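TcpB (Brucella melitensis, PDB 4LQC) is a bacterial TIR-domain protein, built on the flavodoxin-like fold shared with the cytoplasmic domains of Toll-like and interleukin-1 receptors. Local coordinates at residues F9-A14 with D24-L29; I15-A20 with S68-S73; E19-D24 with L96-K101. The protein carries 2 engineered substitutions. All coordinates share one frame; numbering follows the deposited sequence.

Starting at the N terminus, strand 7-14 runs into helix 18-31, and interaction 1 closes this shortest loop by folding 24-29 of the helix back over 9-14 of the strand. Interaction 2 starts between those two segments, at 15-20, and reaches forward to the turn and short helix at 68-73, so the two loops cross. Interaction 3 leaves from 19-24, sharing E19 and A20 with interaction 2 and D24 with interaction 1; it closes the longest loop, on 96-101, and crosses interaction 1 as well. Together they spread helix 18-31 and the loop before it across strand 7-14, the end of strand 60-68 and strand 95-100 of one parallel sheet.

Interaction 1 (F9-A14 with D24-L29); sequences FFIAHA and DLVAAL. Engineered in segment 9-14: A12 (natural residue Ser).
F9 and I11 of the first strand pack against L25, V26 and L29 of the helix that follows, a buried apolar contact between the parallel sheet and one of its covering helices. The 9-14 and 24-29 segments run almost exactly antiparallel, at 171°, with their axes 10.6 Å apart. Alternation along the strand turns F9 and I11 toward the helix, whereas F10 faces the other side of the sheet and meets the ring of Y41.

I11 forks between two helix residues. With CG1 anti to the backbone N (chi1 178°) and the chain extended, its CD1 reaches L25 CD2 at 3.8 Å. The shorter branch serves the other neighbour, CG2 lying 4.0 Å from V26 CG2. One turn further along the helix, L29 crosses F9 at about a right angle, and its CD1 comes within 4.1 Å of F9 CD2, obliquely to the ring. L134 of helix 127-136 touches both F9 and L29.

Near the other end of the strand, H13 folds back on its own backbone: ND1 donates to I11 O at 2.8 Å, with the carbonyl oxygen close to the imidazole plane, which helps fix the ring's rotation. Strand 7-14, helix 18-31 and strand 36-43 form a beta-alpha-beta unit, the opening crossover of the flavodoxin-like TIR fold.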
loop_
_atom_site.group_PDB
_atom_site.type_symbol
_atom_site.label_atom_id
_atom_site.label_comp_id
_atom_site.label_asym_id
_atom_site.label_seq_id
_atom_site.Cartn_x
_atom_site.Cartn_y
_atom_site.Cartn_z
ATOM N N PHE B 9 7.343 5.215 22.176
ATOM C CA PHE B 9 6.216 4.842 21.316
ATOM C C PHE B 9 5.419 3.681 21.884
ATOM O O PHE B 9 5.978 2.813 22.561
ATOM C CB PHE B 9 6.719 4.392 19.952
ATOM C CG PHE B 9 7.494 5.427 19.222
ATOM C CD1 PHE B 9 6.841 6.465 18.574
ATOM C CD2 PHE B 9 8.877 5.356 19.156
ATOM C CE1 PHE B 9 7.551 7.431 17.889
ATOM C CE2 PHE B 9 9.600 6.316 18.464
ATOM C CZ PHE B 9 8.935 7.358 17.831
ATOM N N PHE B 10 4.116 3.654 21.609
ATOM C CA PHE B 10 3.386 2.389 21.631
ATOM C C PHE B 10 2.957 2.169 20.196
ATOM O O PHE B 10 2.811 3.140 19.439
ATOM C CB PHE B 10 2.193 2.392 22.595
ATOM C CG PHE B 10 1.068 3.328 22.200
ATOM C CD1 PHE B 10 -0.059 2.849 21.528
ATOM C CD2 PHE B 10 1.128 4.679 22.514
ATOM C CE1 PHE B 10 -1.087 3.697 21.177
ATOM C CE2 PHE B 10 0.098 5.535 22.164
ATOM C CZ PHE B 10 -1.009 5.045 21.488
ATOM N N ILE B 11 2.790 0.909 19.801
ATOM C CA ILE B 11 2.357 0.614 18.437
ATOM C C ILE B 11 1.103 -0.253 18.382
ATOM O O ILE B 11 1.142 -1.461 18.644
ATOM C CB ILE B 11 3.498 0.041 17.569
ATOM C CG1 ILE B 11 2.986 -0.292 16.179
ATOM C CG2 ILE B 11 4.105 -1.173 18.215
ATOM C CD1 ILE B 11 4.083 -0.341 15.128
ATOM N N ALA B 12 -0.015 0.409 18.072
ATOM C CA ALA B 12 -1.313 -0.229 17.931
ATOM C C ALA B 12 -1.430 -0.870 16.555
ATOM O O ALA B 12 -1.115 -0.250 15.547
ATOM C CB ALA B 12 -2.427 0.800 18.128
ATOM N N HIS B 13 -1.904 -2.109 16.511
ATOM C CA HIS B 13 -1.899 -2.857 15.265
ATOM C C HIS B 13 -2.918 -3.976 15.346
ATOM O O HIS B 13 -3.285 -4.417 16.441
ATOM C CB HIS B 13 -0.528 -3.484 15.097
ATOM C CG HIS B 13 -0.130 -4.350 16.249
ATOM N ND1 HIS B 13 0.307 -3.835 17.452
ATOM C CD2 HIS B 13 -0.111 -5.697 16.389
ATOM C CE1 HIS B 13 0.584 -4.828 18.280
ATOM N NE2 HIS B 13 0.338 -5.968 17.661
ATOM N N ALA B 14 -3.383 -4.429 14.191
ATOM C CA ALA B 14 -4.206 -5.622 14.132
ATOM C C ALA B 14 -3.315 -6.831 14.402
ATOM O O ALA B 14 -2.124 -6.816 14.093
ATOM C CB ALA B 14 -4.865 -5.733 12.767
ATOM N N ASP B 24 9.031 -6.422 12.661
ATOM C CA ASP B 24 10.079 -5.726 11.922
ATOM C C ASP B 24 10.335 -4.318 12.465
ATOM O O ASP B 24 11.467 -3.969 12.782
ATOM C CB ASP B 24 9.674 -5.568 10.453
ATOM C CG ASP B 24 9.585 -6.888 9.707
ATOM O OD1 ASP B 24 9.394 -6.832 8.466
ATOM O OD2 ASP B 24 9.690 -7.957 10.348
ATOM N N LEU B 25 9.276 -3.509 12.553
ATOM C CA LEU B 25 9.387 -2.114 12.988
ATOM C C LEU B 25 9.725 -1.974 14.477
ATOM O O LEU B 25 10.405 -1.028 14.878
ATOM C CB LEU B 25 8.103 -1.351 12.673
ATOM C CG LEU B 25 8.081 0.118 13.089
ATOM C CD1 LEU B 25 9.272 0.896 12.535
ATOM C CD2 LEU B 25 6.773 0.757 12.651
ATOM N N VAL B 26 9.250 -2.908 15.297
ATOM C CA VAL B 26 9.629 -2.916 16.710
ATOM C C VAL B 26 11.117 -3.213 16.867
ATOM O O VAL B 26 11.802 -2.547 17.646
ATOM C CB VAL B 26 8.790 -3.914 17.548
ATOM C CG1 VAL B 26 9.320 -3.990 18.951
ATOM C CG2 VAL B 26 7.334 -3.481 17.561
ATOM N N ALA B 27 11.619 -4.192 16.115
ATOM C CA ALA B 27 13.038 -4.563 16.189
ATOM C C ALA B 27 13.972 -3.457 15.695
ATOM O O ALA B 27 15.050 -3.245 16.251
ATOM C CB ALA B 27 13.295 -5.839 15.412
ATOM N N ALA B 28 13.561 -2.765 14.640
ATOM C CA ALA B 28 14.383 -1.709 14.059
ATOM C C ALA B 28 14.433 -0.493 14.976
ATOM O O ALA B 28 15.456 0.197 15.065
ATOM C CB ALA B 28 13.837 -1.308 12.705
ATOM N N LEU B 29 13.317 -0.224 15.644
ATOM C CA LEU B 29 13.221 0.951 16.489
ATOM C C LEU B 29 13.975 0.707 17.789
ATOM O O LEU B 29 14.641 1.599 18.296
ATOM C CB LEU B 29 11.754 1.314 16.752
ATOM C CG LEU B 29 11.022 2.301 15.824
ATOM C CD1 LEU B 29 9.593 2.551 16.302
ATOM C CD2 LEU B 29 11.767 3.622 15.726
#

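Interaction 2 (I15-A20 with S68-S73); sequences IEDKEA and SEHFFS. Engineered in segment 15-20: I15 (natural residue Ser).
E16, the first residue of 15-20 to meet the other segment, lies across H70. Its CB sits over one face of the imidazole, 3.7 Å from the ring centroid, a CH-pi contact displaced toward the rim. A bend at chi2 (90°) then carries the carboxylate past the ring, nearly parallel to it, so that OE1 comes 3.4 Å from H70 CB. The polar end of E16 is held by K74 in a salt bridge just beyond the helical turn.

D17 follows and points its carboxylate at the start of helix 69-72. OD2 accepts from S68 OG at 2.5 Å, a very short bond whose exact length should not be pressed, while OD1 stands near the plane of the H70 ring, 3.8 Å from H70 CD2 at its edge. S68 is the N-cap of that helix: OG is placed between its backbone N and carbonyl carbon (chi1 72°) and accepts from F71 N at 3.3 Å. K18, next along, turns to strand 36-43, where NZ bonds T42 OG1 and K18 makes a cation-pi contact with Y38.

The buried S68 hydroxyl is therefore gripped twice, donating to D17 OD2 and accepting from F71 N-H, which makes D17 a second-shell support for the cap. Two nearby carboxylates might somewhat favour protonated H70, but neither touches an imidazole nitrogen and E16 already pairs with K74.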
loop_
_atom_site.group_PDB
_atom_site.type_symbol
_atom_site.label_atom_id
_atom_site.label_comp_id
_atom_site.label_asym_id
_atom_site.label_seq_id
_atom_site.Cartn_x
_atom_site.Cartn_y
_atom_site.Cartn_z
ATOM N N ILE B 15 -3.870 -7.880 14.988
ATOM C CA ILE B 15 -3.053 -9.049 15.283
ATOM C C ILE B 15 -2.435 -9.648 14.025
ATOM O O ILE B 15 -1.306 -10.128 14.054
ATOM C CB ILE B 15 -3.840 -10.141 16.033
ATOM C CG1 ILE B 15 -2.939 -11.367 16.256
ATOM C CG2 ILE B 15 -5.113 -10.506 15.275
ATOM C CD1 ILE B 15 -3.567 -12.457 17.092
ATOM N N GLU B 16 -3.161 -9.585 12.913
ATOM C CA GLU B 16 -2.714 -10.198 11.669
ATOM C C GLU B 16 -1.397 -9.605 11.203
ATOM O O GLU B 16 -0.652 -10.243 10.462
ATOM C CB GLU B 16 -3.773 -10.040 10.576
ATOM C CG GLU B 16 -5.012 -10.907 10.768
ATOM C CD GLU B 16 -6.095 -10.218 11.576
ATOM O OE1 GLU B 16 -5.885 -9.058 12.013
ATOM O OE2 GLU B 16 -7.174 -10.827 11.779
ATOM N N ASP B 17 -1.124 -8.375 11.642
ATOM C CA ASP B 17 0.101 -7.661 11.290
ATOM C C ASP B 17 1.210 -7.885 12.315
ATOM O O ASP B 17 2.354 -7.487 12.089
ATOM C CB ASP B 17 -0.171 -6.157 11.230
ATOM C CG ASP B 17 -1.033 -5.759 10.058
ATOM O OD1 ASP B 17 -0.707 -6.144 8.908
ATOM O OD2 ASP B 17 -2.037 -5.046 10.289
ATOM N N LYS B 18 0.862 -8.506 13.440
ATOM C CA LYS B 18 1.722 -8.516 14.626
ATOM C C LYS B 18 3.077 -9.147 14.407
ATOM O O LYS B 18 4.094 -8.629 14.887
ATOM C CB LYS B 18 1.032 -9.217 15.792
ATOM C CG LYS B 18 1.799 -9.148 17.099
ATOM C CD LYS B 18 0.970 -9.699 18.231
ATOM C CE LYS B 18 1.687 -9.502 19.560
ATOM N NZ LYS B 18 0.845 -8.800 20.580
ATOM N N GLU B 19 3.116 -10.265 13.694
ATOM C CA GLU B 19 4.390 -10.967 13.566
ATOM C C GLU B 19 5.062 -10.702 12.222
ATOM O O GLU B 19 6.114 -11.264 11.920
ATOM C CB GLU B 19 4.245 -12.463 13.892
ATOM C CG GLU B 19 4.385 -12.739 15.393
ATOM C CD GLU B 19 3.571 -13.926 15.882
ATOM O OE1 GLU B 19 3.050 -14.697 15.047
ATOM O OE2 GLU B 19 3.444 -14.081 17.117
ATOM N N ALA B 20 4.464 -9.806 11.441
ATOM C CA ALA B 20 5.073 -9.390 10.182
ATOM C C ALA B 20 5.674 -7.986 10.314
ATOM O O ALA B 20 6.663 -7.803 11.027
ATOM C CB ALA B 20 4.070 -9.455 9.049
ATOM N N SER B 68 -3.696 -0.818 8.175
ATOM C CA SER B 68 -3.664 -1.852 7.163
ATOM C C SER B 68 -5.054 -2.381 6.949
ATOM O O SER B 68 -5.977 -2.016 7.663
ATOM C CB SER B 68 -2.777 -3.011 7.602
ATOM O OG SER B 68 -3.400 -3.767 8.632
ATOM N N GLU B 69 -5.193 -3.261 5.966
ATOM C CA GLU B 69 -6.463 -3.912 5.683
ATOM C C GLU B 69 -7.013 -4.604 6.940
ATOM O O GLU B 69 -8.196 -4.489 7.263
ATOM C CB GLU B 69 -6.271 -4.915 4.543
ATOM C CG GLU B 69 -7.555 -5.348 3.873
ATOM C CD GLU B 69 -7.350 -6.526 2.943
ATOM O OE1 GLU B 69 -6.193 -6.975 2.795
ATOM O OE2 GLU B 69 -8.350 -7.005 2.356
ATOM N N HIS B 70 -6.145 -5.291 7.674
ATOM C CA HIS B 70 -6.581 -5.997 8.883
ATOM C C HIS B 70 -6.949 -5.036 9.995
ATOM O O HIS B 70 -7.734 -5.369 10.886
ATOM C CB HIS B 70 -5.492 -6.953 9.343
ATOM C CG HIS B 70 -4.965 -7.801 8.238
ATOM N ND1 HIS B 70 -5.670 -8.869 7.721
ATOM C CD2 HIS B 70 -3.822 -7.719 7.517
ATOM C CE1 HIS B 70 -4.978 -9.414 6.738
ATOM N NE2 HIS B 70 -3.852 -8.735 6.596
ATOM N N PHE B 71 -6.387 -3.835 9.944
ATOM C CA PHE B 71 -6.775 -2.821 10.899
ATOM C C PHE B 71 -8.221 -2.408 10.630
ATOM O O PHE B 71 -9.089 -2.546 11.490
ATOM C CB PHE B 71 -5.850 -1.612 10.835
ATOM C CG PHE B 71 -6.222 -0.526 11.814
ATOM C CD1 PHE B 71 -5.844 -0.625 13.142
ATOM C CD2 PHE B 71 -6.959 0.585 11.408
ATOM C CE1 PHE B 71 -6.197 0.358 14.058
ATOM C CE2 PHE B 71 -7.289 1.563 12.312
ATOM C CZ PHE B 71 -6.905 1.448 13.650
ATOM N N PHE B 72 -8.487 -1.923 9.426
ATOM C CA PHE B 72 -9.827 -1.422 9.119
ATOM C C PHE B 72 -10.883 -2.526 9.158
ATOM O O PHE B 72 -12.046 -2.252 9.449
ATOM C CB PHE B 72 -9.859 -0.738 7.762
ATOM C CG PHE B 72 -9.051 0.520 7.697
ATOM C CD1 PHE B 72 -9.389 1.618 8.463
ATOM C CD2 PHE B 72 -7.970 0.619 6.830
ATOM C CE1 PHE B 72 -8.649 2.788 8.393
ATOM C CE2 PHE B 72 -7.230 1.786 6.747
ATOM C CZ PHE B 72 -7.566 2.870 7.535
ATOM N N SER B 73 -10.479 -3.769 8.892
ATOM C CA SER B 73 -11.428 -4.887 8.875
ATOM C C SER B 73 -12.080 -5.105 10.237
ATOM O O SER B 73 -13.136 -5.729 10.323
ATOM C CB SER B 73 -10.762 -6.180 8.418
ATOM O OG SER B 73 -9.994 -6.742 9.465
#

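Interaction 3 (E19-D24 with L96-K101); sequences EAFVQD and LPIWHK
F21 and H100 reach each other with almost matching first torsions: CG is anti to the backbone N in both, with chi1 173° in F21 and -173° in H100, and each side chain extends from its own backbone into the interface between helix and strand. The rings meet in a face-to-face stack, centroids 4.5 Å apart and planes inclined by 25°. The overlap is displaced rather than eclipsed. F21 CG lies over the centre of the imidazole, whereas H100 ND1 falls toward the rim of the phenyl ring. The closest approach is made by the root of the phenylalanine, F21 CB to H100 NE2 at 3.3 Å.

Behind the imidazole, on the face away from F21, the aliphatic part of K101 folds back, its CD 3.5 Å above the H100 plane, so the ring is sandwiched between a phenyl and a methylene chain. H100 ND1 is hydrogen-bonded to T122 OG1, which fixes the rotation of the ring and gives this buried nitrogen a partner. Two residues back along the strand, I98 adds an apolar contact as CG2 meets F21 CE2 at 4.2 Å, obliquely to the phenyl ring.

The backbone of 19-24 includes a wider pi-type turn at 19-22, but D24 N still bonds to A20 O at 3.2 Å. Through F21 helix 18-31 reaches strand 95-100, touching V66 of strand 60-68 on the way, while V22 packs on I11 and H13 of strand 7-14. Just past the strand, K101 NZ forms salt bridges with E69 and E106 of the second subunit, which puts the end of strand 95-100 beside the subunit interface.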
loop_
_atom_site.group_PDB
_atom_site.type_symbol
_atom_site.label_atom_id
_atom_site.label_comp_id
_atom_site.label_asym_id
_atom_site.label_seq_id
_atom_site.Cartn_x
_atom_site.Cartn_y
_atom_site.Cartn_z
ATOM N N GLU B 19 3.116 -10.265 13.694
ATOM C CA GLU B 19 4.390 -10.967 13.566
ATOM C C GLU B 19 5.062 -10.702 12.222
ATOM O O GLU B 19 6.114 -11.264 11.920
ATOM C CB GLU B 19 4.245 -12.463 13.892
ATOM C CG GLU B 19 4.385 -12.739 15.393
ATOM C CD GLU B 19 3.571 -13.926 15.882
ATOM O OE1 GLU B 19 3.050 -14.697 15.047
ATOM O OE2 GLU B 19 3.444 -14.081 17.117
ATOM N N ALA B 20 4.464 -9.806 11.441
ATOM C CA ALA B 20 5.073 -9.390 10.182
ATOM C C ALA B 20 5.674 -7.986 10.314
ATOM O O ALA B 20 6.663 -7.803 11.027
ATOM C CB ALA B 20 4.070 -9.455 9.049
ATOM N N PHE B 21 5.074 -7.002 9.643
ATOM C CA PHE B 21 5.596 -5.631 9.660
ATOM C C PHE B 21 5.798 -5.050 11.060
ATOM O O PHE B 21 6.811 -4.394 11.307
ATOM C CB PHE B 21 4.733 -4.665 8.821
ATOM C CG PHE B 21 5.157 -3.213 8.947
ATOM C CD1 PHE B 21 6.352 -2.776 8.390
ATOM C CD2 PHE B 21 4.377 -2.299 9.650
ATOM C CE1 PHE B 21 6.757 -1.448 8.516
ATOM C CE2 PHE B 21 4.779 -0.970 9.779
ATOM C CZ PHE B 21 5.976 -0.550 9.210
ATOM N N VAL B 22 4.849 -5.271 11.970
ATOM C CA VAL B 22 4.981 -4.703 13.313
ATOM C C VAL B 22 6.254 -5.206 14.020
ATOM O O VAL B 22 7.001 -4.418 14.597
ATOM C CB VAL B 22 3.720 -4.949 14.186
ATOM C CG1 VAL B 22 3.879 -4.306 15.564
ATOM C CG2 VAL B 22 2.476 -4.425 13.483
ATOM N N GLN B 23 6.527 -6.502 13.963
ATOM C CA GLN B 23 7.731 -6.999 14.634
ATOM C C GLN B 23 9.000 -6.443 13.990
ATOM O O GLN B 23 9.938 -6.049 14.694
ATOM C CB GLN B 23 7.772 -8.527 14.679
ATOM C CG GLN B 23 8.638 -9.073 15.816
ATOM C CD GLN B 23 8.847 -10.572 15.732
ATOM O OE1 GLN B 23 8.628 -11.183 14.683
ATOM N NE2 GLN B 23 9.289 -11.175 16.835
ATOM N N ASP B 24 9.031 -6.422 12.661
ATOM C CA ASP B 24 10.079 -5.726 11.922
ATOM C C ASP B 24 10.335 -4.318 12.465
ATOM O O ASP B 24 11.467 -3.969 12.782
ATOM C CB ASP B 24 9.674 -5.568 10.453
ATOM C CG ASP B 24 9.585 -6.888 9.707
ATOM O OD1 ASP B 24 9.394 -6.832 8.466
ATOM O OD2 ASP B 24 9.690 -7.957 10.348
ATOM N N LEU B 96 0.776 8.906 15.075
ATOM C CA LEU B 96 1.464 8.804 13.787
ATOM C C LEU B 96 1.008 7.544 13.088
ATOM O O LEU B 96 1.498 6.457 13.379
ATOM C CB LEU B 96 2.979 8.706 13.993
ATOM C CG LEU B 96 3.533 9.638 15.065
ATOM C CD1 LEU B 96 4.965 9.270 15.408
ATOM C CD2 LEU B 96 3.438 11.072 14.580
ATOM N N PRO B 97 0.061 7.684 12.160
ATOM C CA PRO B 97 -0.399 6.563 11.341
ATOM C C PRO B 97 0.709 6.099 10.427
ATOM O O PRO B 97 1.513 6.917 9.967
ATOM C CB PRO B 97 -1.487 7.199 10.469
ATOM C CG PRO B 97 -1.908 8.429 11.217
ATOM C CD PRO B 97 -0.653 8.929 11.836
ATOM N N ILE B 98 0.745 4.802 10.155
ATOM C CA ILE B 98 1.565 4.292 9.068
ATOM C C ILE B 98 0.680 3.478 8.154
ATOM O O ILE B 98 0.028 2.522 8.609
ATOM C CB ILE B 98 2.686 3.391 9.572
ATOM C CG1 ILE B 98 3.648 4.200 10.436
ATOM C CG2 ILE B 98 3.447 2.803 8.386
ATOM C CD1 ILE B 98 4.633 3.331 11.181
ATOM N N TRP B 99 0.643 3.865 6.879
ATOM C CA TRP B 99 -0.156 3.160 5.882
ATOM C C TRP B 99 0.602 1.916 5.480
ATOM O O TRP B 99 1.773 1.997 5.097
ATOM C CB TRP B 99 -0.371 4.031 4.649
ATOM C CG TRP B 99 -1.276 5.223 4.845
ATOM C CD1 TRP B 99 -1.401 6.002 5.969
ATOM C CD2 TRP B 99 -2.205 5.753 3.886
ATOM N NE1 TRP B 99 -2.343 6.986 5.757
ATOM C CE2 TRP B 99 -2.851 6.852 4.490
ATOM C CE3 TRP B 99 -2.546 5.405 2.577
ATOM C CZ2 TRP B 99 -3.815 7.616 3.817
ATOM C CZ3 TRP B 99 -3.510 6.159 1.914
ATOM C CH2 TRP B 99 -4.133 7.248 2.533
ATOM N N HIS B 100 -0.041 0.757 5.562
ATOM C CA HIS B 100 0.636 -0.492 5.191
ATOM C C HIS B 100 -0.239 -1.395 4.316
ATOM O O HIS B 100 -1.238 -1.954 4.766
ATOM C CB HIS B 100 1.122 -1.223 6.450
ATOM C CG HIS B 100 1.968 -2.426 6.179
ATOM N ND1 HIS B 100 3.118 -2.379 5.417
ATOM C CD2 HIS B 100 1.839 -3.713 6.586
ATOM C CE1 HIS B 100 3.651 -3.587 5.352
ATOM N NE2 HIS B 100 2.897 -4.414 6.058
ATOM N N LYS B 101 0.143 -1.517 3.053
ATOM C CA LYS B 101 -0.573 -2.366 2.104
ATOM C C LYS B 101 -2.057 -2.000 1.975
ATOM O O LYS B 101 -2.916 -2.873 1.812
ATOM C CB LYS B 101 -0.349 -3.855 2.435
ATOM C CG LYS B 101 1.136 -4.267 2.291
ATOM C CD LYS B 101 1.508 -5.597 2.973
ATOM C CE LYS B 101 0.899 -6.814 2.268
ATOM N NZ LYS B 101 1.182 -6.853 0.802
#